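Local coordinates for protein glutamine cyclotransferase (Zymomonas mobilis, PDB 3NOL) that probably catalyses the cyclisation of N-terminal glutamine to pyroglutamate, as a glutaminyl cyclase built on a calcium-binding beta-propeller, at residues Lys98-Thr103 with Gly109-Ile114. Sequence-based numbering, arbitrary orientation.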
ATOM      1  N   LYS A  98       4.101  16.460  -1.574  1.00  9.34           N
ATOM      2  CA  LYS A  98       3.238  16.188  -0.427  1.00  7.88           C
ATOM      3  C   LYS A  98       3.110  14.691  -0.169  1.00  8.34           C
ATOM      4  O   LYS A  98       3.396  13.870  -1.049  1.00  7.04           O
ATOM      5  CB  LYS A  98       1.836  16.762  -0.677  1.00  9.58           C
ATOM      6  CG  LYS A  98       1.820  18.202  -1.154  1.00 11.71           C
ATOM      7  CD  LYS A  98       2.101  19.147  -0.006  1.00 17.28           C
ATOM      8  CE  LYS A  98       1.808  20.602  -0.380  1.00 18.82           C
ATOM      9  NZ  LYS A  98       3.043  21.388  -0.583  1.00 21.55           N
ATOM     10  N   ILE A  99       2.658  14.354   1.033  1.00  7.59           N
ATOM     11  CA  ILE A  99       2.158  13.006   1.309  1.00  8.55           C
ATOM     12  C   ILE A  99       0.701  13.186   1.711  1.00  8.26           C
ATOM     13  O   ILE A  99       0.354  14.136   2.451  1.00  8.21           O
ATOM     14  CB  ILE A  99       2.965  12.295   2.414  1.00  8.70           C
ATOM     15  CG1 ILE A  99       4.426  12.118   1.954  1.00 10.86           C
ATOM     16  CG2 ILE A  99       2.292  10.931   2.812  1.00  9.26           C
ATOM     17  CD1 ILE A  99       5.311  11.440   2.981  1.00 11.92           C
ATOM     18  N   VAL A 100      -0.151  12.307   1.189  1.00  7.74           N
ATOM     19  CA  VAL A 100      -1.574  12.302   1.501  1.00  7.20           C
ATOM     20  C   VAL A 100      -1.868  10.993   2.246  1.00  7.29           C
ATOM     21  O   VAL A 100      -1.319   9.927   1.904  1.00  6.34           O
ATOM     22  CB  VAL A 100      -2.437  12.380   0.219  1.00  8.03           C
ATOM     23  CG1 VAL A 100      -3.918  12.416   0.583  1.00  8.30           C
ATOM     24  CG2 VAL A 100      -2.027  13.596  -0.663  1.00  7.88           C
ATOM     25  N   GLY A 101      -2.683  11.085   3.282  1.00  6.89           N
ATOM     26  CA  GLY A 101      -2.961   9.941   4.149  1.00  7.27           C
ATOM     27  C   GLY A 101      -4.459   9.788   4.410  1.00  7.72           C
ATOM     28  O   GLY A 101      -5.185  10.791   4.532  1.00  7.16           O
ATOM     29  N   LEU A 102      -4.899   8.529   4.516  1.00  7.10           N
ATOM     30  CA  LEU A 102      -6.252   8.160   4.931  1.00  7.22           C
ATOM     31  C   LEU A 102      -6.304   7.778   6.415  1.00  7.58           C
ATOM     32  O   LEU A 102      -5.265   7.656   7.071  1.00  7.00           O
ATOM     33  CB  LEU A 102      -6.736   6.982   4.077  1.00  6.59           C
ATOM     34  CG  LEU A 102      -6.626   7.214   2.549  1.00  6.37           C
ATOM     35  CD1 LEU A 102      -7.095   5.955   1.818  1.00  9.62           C
ATOM     36  CD2 LEU A 102      -7.396   8.493   2.114  1.00  7.75           C
ATOM     37  N   THR A 103      -7.516   7.607   6.940  1.00  7.94           N
ATOM     38  CA  THR A 103      -7.693   7.176   8.346  1.00  9.01           C
ATOM     39  C   THR A 103      -8.626   5.964   8.429  1.00 10.20           C
ATOM     40  O   THR A 103      -9.357   5.671   7.479  1.00 10.57           O
ATOM     41  CB  THR A 103      -8.251   8.287   9.259  1.00  9.18           C
ATOM     42  OG1 THR A 103      -9.509   8.705   8.745  1.00  7.69           O
ATOM     43  CG2 THR A 103      -7.270   9.514   9.343  1.00  9.46           C
ATOM     44  N   GLY A 109      -8.933  12.523   5.826  1.00 10.74           N
ATOM     45  CA  GLY A 109      -7.562  12.320   5.489  1.00  9.39           C
ATOM     46  C   GLY A 109      -6.768  13.582   5.758  1.00  9.17           C
ATOM     47  O   GLY A 109      -7.327  14.621   6.142  1.00  8.64           O
ATOM     48  N   PHE A 110      -5.461  13.474   5.556  1.00  8.77           N
ATOM     49  CA  PHE A 110      -4.526  14.557   5.849  1.00  8.38           C
ATOM     50  C   PHE A 110      -3.591  14.742   4.684  1.00  7.96           C
ATOM     51  O   PHE A 110      -3.420  13.832   3.878  1.00  8.43           O
ATOM     52  CB  PHE A 110      -3.702  14.238   7.109  1.00  8.80           C
ATOM     53  CG  PHE A 110      -4.542  14.082   8.352  1.00 10.05           C
ATOM     54  CD1 PHE A 110      -4.762  12.822   8.907  1.00 11.26           C
ATOM     55  CD2 PHE A 110      -5.126  15.206   8.949  1.00 12.49           C
ATOM     56  CE1 PHE A 110      -5.548  12.681  10.074  1.00 11.91           C
ATOM     57  CE2 PHE A 110      -5.921  15.091  10.098  1.00 13.12           C
ATOM     58  CZ  PHE A 110      -6.147  13.820  10.658  1.00 12.32           C
ATOM     59  N   VAL A 111      -3.000  15.932   4.603  1.00  7.08           N
ATOM     60  CA  VAL A 111      -1.930  16.193   3.669  1.00  7.51           C
ATOM     61  C   VAL A 111      -0.776  16.782   4.464  1.00  8.36           C
ATOM     62  O   VAL A 111      -0.983  17.714   5.248  1.00  7.55           O
ATOM     63  CB  VAL A 111      -2.333  17.206   2.556  1.00  7.32           C
ATOM     64  CG1 VAL A 111      -1.158  17.385   1.588  1.00  7.84           C
ATOM     65  CG2 VAL A 111      -3.620  16.750   1.808  1.00  7.74           C
ATOM     66  N   TRP A 112       0.410  16.195   4.283  1.00  8.35           N
ATOM     67  CA  TRP A 112       1.647  16.695   4.911  1.00  8.69           C
ATOM     68  C   TRP A 112       2.674  17.124   3.866  1.00  8.89           C
ATOM     69  O   TRP A 112       2.767  16.530   2.763  1.00  8.33           O
ATOM     70  CB  TRP A 112       2.261  15.619   5.839  1.00  8.94           C
ATOM     71  CG  TRP A 112       1.332  15.017   6.898  1.00  9.28           C
ATOM     72  CD1 TRP A 112       1.115  15.488   8.179  1.00 10.37           C
ATOM     73  CD2 TRP A 112       0.594  13.788   6.797  1.00  9.45           C
ATOM     74  NE1 TRP A 112       0.260  14.640   8.858  1.00 11.81           N
ATOM     75  CE2 TRP A 112      -0.085  13.599   8.032  1.00 10.08           C
ATOM     76  CE3 TRP A 112       0.420  12.838   5.773  1.00 10.50           C
ATOM     77  CZ2 TRP A 112      -0.927  12.494   8.271  1.00  9.85           C
ATOM     78  CZ3 TRP A 112      -0.415  11.742   6.006  1.00 10.68           C
ATOM     79  CH2 TRP A 112      -1.070  11.571   7.260  1.00  9.62           C
ATOM     80  N   ASN A 113       3.446  18.164   4.198  1.00  9.57           N
ATOM     81  CA  ASN A 113       4.634  18.478   3.405  1.00 10.75           C
ATOM     82  C   ASN A 113       5.652  17.360   3.573  1.00 11.51           C
ATOM     83  O   ASN A 113       5.918  16.917   4.687  1.00 11.54           O
ATOM     84  CB  ASN A 113       5.255  19.812   3.836  1.00 11.29           C
ATOM     85  CG  ASN A 113       4.427  21.026   3.423  1.00 12.89           C
ATOM     86  OD1 ASN A 113       4.621  22.118   3.965  1.00 18.40           O
ATOM     87  ND2 ASN A 113       3.517  20.854   2.481  1.00 11.65           N
ATOM     88  N   ILE A 114       6.243  16.901   2.474  1.00 12.38           N
ATOM     89  CA  ILE A 114       7.168  15.772   2.569  1.00 13.95           C
ATOM     90  C   ILE A 114       8.465  16.089   3.348  1.00 13.31           C
ATOM     91  O   ILE A 114       9.003  15.202   4.024  1.00 13.47           O
ATOM     92  CB  ILE A 114       7.442  15.072   1.192  1.00 14.76           C
ATOM     93  CG1 ILE A 114       7.981  13.654   1.437  1.00 16.94           C
ATOM     94  CG2 ILE A 114       8.368  15.913   0.343  1.00 16.30           C
ATOM     95  CD1 ILE A 114       7.670  12.644   0.337  1.00 20.00           C
TER
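Ile99 and Trp112 meet on one face of the antiparallel hairpin formed by the two middle strands of a four-stranded propeller blade, a compact example of how a bulky ring can fill the space above a glycine. The indole reaches obliquely across to the neighbouring strand and sets its CZ3 3.6 Å from Gly101 CA, where a side chain on Gly101 would collide with it. Ile99 CG2 lies 4.0 Å from Trp112 CE3, while the Ile99 side chain crosses that of Ile114 at about a right angle, with Ile99 CG1 3.7 Å from Ile114 CD1. Phe110 CB rests 3.5 Å above the plane of the indole, offset toward its rim. Farther along this face, Thr103 CG2 packs against Phe110 CE1; Thr103 OG1 is instead hydrogen-bonded to Leu108 O. Tyr87 meets the Phe110 ring edge to face, and Phe49 and Tyr56 from the preceding blade close over Ile99. Val100 and Val111 pair on the opposite face. Between the faces, two hydrogen-bonded pairs, Ile99 with Trp112 and Gly101 with Phe110, fix the register through four backbone bonds; the N-H...O angle from Trp112 N to Ile99 O is 169°. At the partly exposed end, with Lys98 CG anti to the carbonyl carbon (chi1 -49°), the chain, bent again at chi2 and chi4, comes to lie alongside Asn113, pointing the same way. An alanine at Lys98 is likely to leave the Asn113 side chain without the aliphatic arm that runs beside it. Lys98 CB itself sits 3.8 Å from Val111 CG1.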